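Local coordinates for kinase-associated protein B (Bacillus cereus, PDB 1Y71) that is of unconfirmed function but probably associates with a protein kinase through an SH3-like beta domain, at residues Thr7-Lys19 with Thr74-Ile88. Sequence-based numbering, arbitrary orientation.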
loop_
_atom_site.group_PDB
_atom_site.type_symbol
_atom_site.label_atom_id
_atom_site.label_comp_id
_atom_site.label_asym_id
_atom_site.label_seq_id
_atom_site.Cartn_x
_atom_site.Cartn_y
_atom_site.Cartn_z
ATOM N N THR B 7 5.446 20.448 8.757
ATOM C CA THR B 7 5.838 20.503 7.300
ATOM C C THR B 7 6.059 19.096 6.669
ATOM O O THR B 7 6.556 18.182 7.324
ATOM C CB THR B 7 7.057 21.445 7.084
ATOM O OG1 THR B 7 6.690 22.769 7.495
ATOM C CG2 THR B 7 7.477 21.518 5.621
ATOM N N PHE B 8 5.682 18.937 5.407
ATOM C CA PHE B 8 5.761 17.635 4.739
ATOM C C PHE B 8 6.392 17.791 3.367
ATOM O O PHE B 8 6.033 18.705 2.631
ATOM C CB PHE B 8 4.361 17.026 4.615
ATOM C CG PHE B 8 3.645 16.860 5.929
ATOM C CD1 PHE B 8 2.523 17.621 6.220
ATOM C CD2 PHE B 8 4.090 15.947 6.875
ATOM C CE1 PHE B 8 1.856 17.469 7.444
ATOM C CE2 PHE B 8 3.435 15.791 8.090
ATOM C CZ PHE B 8 2.322 16.542 8.373
ATOM N N GLU B 9 7.340 16.918 3.026
ATOM C CA GLU B 9 7.962 16.983 1.698
ATOM C C GLU B 9 7.267 16.105 0.656
ATOM O O GLU B 9 6.527 15.173 0.992
ATOM C CB GLU B 9 9.479 16.740 1.756
ATOM C CG GLU B 9 9.913 15.342 2.219
ATOM C CD GLU B 9 11.390 15.281 2.646
ATOM O OE1 GLU B 9 12.296 15.245 1.770
ATOM O OE2 GLU B 9 11.635 15.263 3.879
ATOM N N ILE B 10 7.459 16.469 -0.609
ATOM C CA ILE B 10 6.970 15.690 -1.738
ATOM C C ILE B 10 7.508 14.272 -1.655
ATOM O O ILE B 10 8.722 14.060 -1.481
ATOM C CB ILE B 10 7.351 16.345 -3.083
ATOM C CG1 ILE B 10 6.410 17.511 -3.368
ATOM C CG2 ILE B 10 7.286 15.342 -4.228
ATOM C CD1 ILE B 10 6.677 18.216 -4.713
ATOM N N GLY B 11 6.598 13.312 -1.786
ATOM C CA GLY B 11 6.956 11.915 -1.672
ATOM C C GLY B 11 6.637 11.392 -0.284
ATOM O O GLY B 11 6.597 10.190 -0.060
ATOM N N GLU B 12 6.409 12.291 0.662
ATOM C CA GLU B 12 6.164 11.850 2.037
ATOM C C GLU B 12 4.861 11.062 2.150
ATOM O O GLU B 12 3.823 11.500 1.645
ATOM C CB GLU B 12 6.192 13.044 2.980
ATOM C CG GLU B 12 5.819 12.721 4.419
ATOM C CD GLU B 12 6.414 13.714 5.403
ATOM O OE1 GLU B 12 6.216 13.502 6.610
ATOM O OE2 GLU B 12 7.077 14.691 4.978
ATOM N N ILE B 13 4.921 9.910 2.819
ATOM C CA ILE B 13 3.727 9.114 3.146
ATOM C C ILE B 13 3.035 9.686 4.378
ATOM O O ILE B 13 3.677 9.908 5.418
ATOM C CB ILE B 13 4.048 7.611 3.352
ATOM C CG1 ILE B 13 4.819 7.070 2.145
ATOM C CG2 ILE B 13 2.758 6.814 3.565
ATOM C CD1 ILE B 13 4.093 7.323 0.787
ATOM N N VAL B 14 1.734 9.951 4.245
ATOM C CA VAL B 14 0.962 10.654 5.290
ATOM C C VAL B 14 -0.436 10.053 5.430
ATOM O O VAL B 14 -0.825 9.232 4.633
ATOM C CB VAL B 14 0.831 12.154 4.943
ATOM C CG1 VAL B 14 2.235 12.847 4.936
ATOM C CG2 VAL B 14 0.087 12.328 3.579
ATOM N N THR B 15 -1.159 10.417 6.489
ATOM C CA THR B 15 -2.583 10.194 6.555
ATOM C C THR B 15 -3.223 11.568 6.299
ATOM O O THR B 15 -2.597 12.613 6.561
ATOM C CB THR B 15 -3.042 9.664 7.950
ATOM O OG1 THR B 15 -2.642 10.604 8.938
ATOM C CG2 THR B 15 -2.407 8.295 8.314
ATOM N N GLY B 16 -4.449 11.568 5.768
ATOM C CA GLY B 16 -5.193 12.792 5.468
ATOM C C GLY B 16 -6.663 12.561 5.785
ATOM O O GLY B 16 -7.221 11.479 5.517
ATOM N N ILE B 17 -7.291 13.584 6.343
ATOM C CA ILE B 17 -8.702 13.542 6.661
ATOM C C ILE B 17 -9.370 14.469 5.677
ATOM O O ILE B 17 -8.931 15.624 5.531
ATOM C CB ILE B 17 -8.979 14.020 8.105
ATOM C CG1 ILE B 17 -8.380 13.025 9.104
ATOM C CG2 ILE B 17 -10.538 14.134 8.316
ATOM C CD1 ILE B 17 -8.337 13.562 10.578
ATOM N N TYR B 18 -10.381 13.954 4.977
ATOM C CA TYR B 18 -11.078 14.709 3.952
ATOM C C TYR B 18 -12.542 14.310 3.989
ATOM O O TYR B 18 -12.865 13.123 3.816
ATOM C CB TYR B 18 -10.514 14.379 2.562
ATOM C CG TYR B 18 -11.181 15.141 1.437
ATOM C CD1 TYR B 18 -10.790 16.461 1.125
ATOM C CD2 TYR B 18 -12.207 14.554 0.686
ATOM C CE1 TYR B 18 -11.411 17.177 0.099
ATOM C CE2 TYR B 18 -12.824 15.249 -0.345
ATOM C CZ TYR B 18 -12.428 16.554 -0.637
ATOM O OH TYR B 18 -13.026 17.245 -1.674
ATOM N N LYS B 19 -13.405 15.300 4.226
ATOM C CA LYS B 19 -14.866 15.105 4.265
ATOM C C LYS B 19 -15.271 13.928 5.124
ATOM O O LYS B 19 -16.142 13.117 4.735
ATOM C CB LYS B 19 -15.430 14.980 2.841
ATOM C CG LYS B 19 -15.129 16.253 2.012
ATOM C CD LYS B 19 -16.300 16.655 1.172
ATOM C CE LYS B 19 -16.337 18.196 1.011
ATOM N NZ LYS B 19 -15.331 18.583 0.005
ATOM N N THR B 74 -6.225 14.972 -3.976
ATOM C CA THR B 74 -7.161 15.895 -3.359
ATOM C C THR B 74 -6.374 16.853 -2.472
ATOM O O THR B 74 -5.382 16.480 -1.865
ATOM C CB THR B 74 -8.345 15.165 -2.618
ATOM O OG1 THR B 74 -8.025 14.923 -1.252
ATOM C CG2 THR B 74 -8.684 13.830 -3.279
ATOM N N ASN B 75 -6.804 18.103 -2.472
ATOM C CA ASN B 75 -6.276 19.125 -1.588
ATOM C C ASN B 75 -6.764 18.966 -0.151
ATOM O O ASN B 75 -7.967 18.881 0.099
ATOM C CB ASN B 75 -6.653 20.503 -2.111
ATOM C CG ASN B 75 -5.950 21.608 -1.361
ATOM O OD1 ASN B 75 -4.740 21.525 -1.111
ATOM N ND2 ASN B 75 -6.679 22.664 -1.027
ATOM N N ILE B 76 -5.817 18.919 0.786
ATOM C CA ILE B 76 -6.141 18.718 2.206
ATOM C C ILE B 76 -5.449 19.769 3.045
ATOM O O ILE B 76 -4.230 19.939 2.934
ATOM C CB ILE B 76 -5.790 17.249 2.676
ATOM C CG1 ILE B 76 -6.566 16.237 1.837
ATOM C CG2 ILE B 76 -6.107 17.009 4.182
ATOM C CD1 ILE B 76 -6.240 14.812 2.150
ATOM N N PRO B 77 -6.211 20.453 3.931
ATOM C CA PRO B 77 -5.598 21.477 4.784
ATOM C C PRO B 77 -4.500 20.833 5.631
ATOM O O PRO B 77 -4.645 19.674 6.064
ATOM C CB PRO B 77 -6.764 21.956 5.670
ATOM C CG PRO B 77 -8.002 21.538 4.966
ATOM C CD PRO B 77 -7.647 20.281 4.224
ATOM N N GLU B 78 -3.435 21.584 5.878
ATOM C CA GLU B 78 -2.231 21.060 6.531
ATOM C C GLU B 78 -2.450 20.502 7.953
ATOM O O GLU B 78 -1.712 19.620 8.390
ATOM C CB GLU B 78 -1.087 22.087 6.494
ATOM C CG GLU B 78 -1.270 23.251 7.464
ATOM C CD GLU B 78 -0.373 24.475 7.169
ATOM O OE1 GLU B 78 0.441 24.442 6.208
ATOM O OE2 GLU B 78 -0.509 25.489 7.917
ATOM N N GLN B 79 -3.471 20.990 8.644
ATOM C CA GLN B 79 -3.781 20.560 10.023
ATOM C C GLN B 79 -4.321 19.139 10.037
ATOM O O GLN B 79 -4.303 18.462 11.079
ATOM C CB GLN B 79 -4.878 21.437 10.653
ATOM C CG GLN B 79 -4.891 22.886 10.170
ATOM C CD GLN B 79 -6.001 23.170 9.177
ATOM O OE1 GLN B 79 -7.182 22.956 9.459
ATOM N NE2 GLN B 79 -5.631 23.686 8.024
HETATM N N MSE B 80 -4.831 18.712 8.882
HETATM C CA MSE B 80 -5.512 17.431 8.767
HETATM C C MSE B 80 -4.569 16.389 8.146
HETATM O O MSE B 80 -5.006 15.283 7.822
HETATM C CB MSE B 80 -6.801 17.585 7.923
HETATM C CG MSE B 80 -7.702 18.744 8.394
HETATM SE SE MSE B 80 -8.209 18.448 10.253
HETATM C CE MSE B 80 -9.720 17.284 9.998
ATOM N N VAL B 81 -3.307 16.774 7.946
ATOM C CA VAL B 81 -2.289 15.886 7.386
ATOM C C VAL B 81 -1.265 15.483 8.471
ATOM O O VAL B 81 -0.770 16.339 9.231
ATOM C CB VAL B 81 -1.570 16.509 6.132
ATOM C CG1 VAL B 81 -0.509 15.534 5.553
ATOM C CG2 VAL B 81 -2.575 16.855 5.036
ATOM N N LYS B 82 -0.945 14.196 8.551
ATOM C CA LYS B 82 0.033 13.712 9.546
ATOM C C LYS B 82 1.004 12.709 8.909
ATOM O O LYS B 82 0.578 11.914 8.074
ATOM C CB LYS B 82 -0.709 13.026 10.692
ATOM C CG LYS B 82 0.081 13.032 11.973
ATOM C CD LYS B 82 0.002 11.708 12.718
ATOM C CE LYS B 82 -0.965 11.801 13.885
ATOM N NZ LYS B 82 -0.763 13.085 14.631
ATOM N N LYS B 83 2.301 12.758 9.278
ATOM C CA LYS B 83 3.292 11.757 8.827
ATOM C C LYS B 83 2.809 10.342 9.149
ATOM O O LYS B 83 2.327 10.086 10.255
ATOM C CB LYS B 83 4.638 11.992 9.544
ATOM C CG LYS B 83 5.810 11.236 8.903
ATOM C CD LYS B 83 7.174 11.722 9.436
ATOM C CE LYS B 83 8.309 10.914 8.797
ATOM N NZ LYS B 83 8.288 10.832 7.281
ATOM N N TYR B 84 2.925 9.419 8.189
ATOM C CA TYR B 84 2.517 8.043 8.450
ATOM C C TYR B 84 3.671 7.089 8.070
ATOM O O TYR B 84 4.062 7.041 6.925
ATOM C CB TYR B 84 1.227 7.687 7.701
ATOM C CG TYR B 84 0.833 6.224 7.831
ATOM C CD1 TYR B 84 0.236 5.745 9.000
ATOM C CD2 TYR B 84 1.089 5.316 6.800
ATOM C CE1 TYR B 84 -0.124 4.409 9.123
ATOM C CE2 TYR B 84 0.730 3.975 6.926
ATOM C CZ TYR B 84 0.129 3.542 8.087
ATOM O OH TYR B 84 -0.218 2.225 8.205
ATOM N N GLU B 85 4.176 6.335 9.048
ATOM C CA GLU B 85 5.278 5.401 8.834
ATOM C C GLU B 85 4.867 3.924 8.846
ATOM O O GLU B 85 5.744 3.049 8.859
ATOM C CB GLU B 85 6.367 5.613 9.892
ATOM C CG GLU B 85 6.994 7.014 9.910
ATOM C CD GLU B 85 8.090 7.176 8.890
ATOM O OE1 GLU B 85 9.057 7.911 9.192
ATOM O OE2 GLU B 85 8.017 6.561 7.796
ATOM N N GLY B 86 3.565 3.649 8.899
ATOM C CA GLY B 86 3.097 2.254 8.951
ATOM C C GLY B 86 3.137 1.639 7.546
ATOM O O GLY B 86 3.537 2.311 6.573
ATOM N N GLU B 87 2.706 0.373 7.447
ATOM C CA GLU B 87 2.592 -0.291 6.148
ATOM C C GLU B 87 1.434 0.306 5.396
ATOM O O GLU B 87 0.486 0.816 5.998
ATOM C CB GLU B 87 2.441 -1.823 6.284
ATOM C CG GLU B 87 3.698 -2.517 6.859
ATOM C CD GLU B 87 3.583 -4.016 6.871
ATOM O OE1 GLU B 87 2.550 -4.542 6.425
ATOM O OE2 GLU B 87 4.526 -4.690 7.331
ATOM N N ILE B 88 1.529 0.270 4.075
ATOM C CA ILE B 88 0.462 0.776 3.240
ATOM C C ILE B 88 -0.392 -0.417 2.801
ATOM O O ILE B 88 0.096 -1.326 2.115
ATOM C CB ILE B 88 1.002 1.571 2.013
ATOM C CG1 ILE B 88 1.907 2.719 2.490
ATOM C CG2 ILE B 88 -0.186 2.079 1.129
ATOM C CD1 ILE B 88 2.565 3.441 1.376
HETATM O O HOH W 1 6.223 8.910 6.074
HETATM O O HOH W 2 -4.564 12.802 9.179
#
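V81 lies between F8 and V14 on one face of the antiparallel pair formed by strands 13-18 and 81-83. Its CG1, anti to the backbone N (chi1 -179°), sits over one face of the F8 ring, 4.0 Å from the ring centroid. The same methyl meets V14 CB at 3.7 Å. The F8 ring also brings its CZ to 3.2 Å from V81 O. G16 pairs with V81 and leaves room for I76 CD1, 4.0 Å from G16 CA.

Four backbone hydrogen bonds join the segments: T15 N to K82 O, K82 N to T15 O, I17 N to M80 O and Y84 N to I13 O. T15 and K82 point the same way on the other face. T15 OG1 and M80 O share a water. T15 CG2 packs against Y84 CB at 3.7 Å. I13 CG2 meets the edge of the Y84 ring. Y84 OH donates to E87 O, which helps fix the ring. The CE methyl of selenomethionine M80 folds back onto I17 CG2 through bends at chi2 and chi3.

E12 and K83 cross at about a right angle. E12 OE1 lies alongside the K83 chain, 3.2 Å from CG, and forms a salt bridge with K83 NZ at 3.4 Å, in which the hydrogen bond is weak. E12 OE2 accepts from E9 N, which ties the carboxylate to its own turn. K83 NZ also pairs with E85.

The pair closes one edge of the five-stranded antiparallel sheet, consistent with the SH3-like family. Strand 13-18 runs between 81-83 and 21-31. Y35 of strand 34-42 packs edge-to-face on F8, and I88 meets I88 of the second subunit.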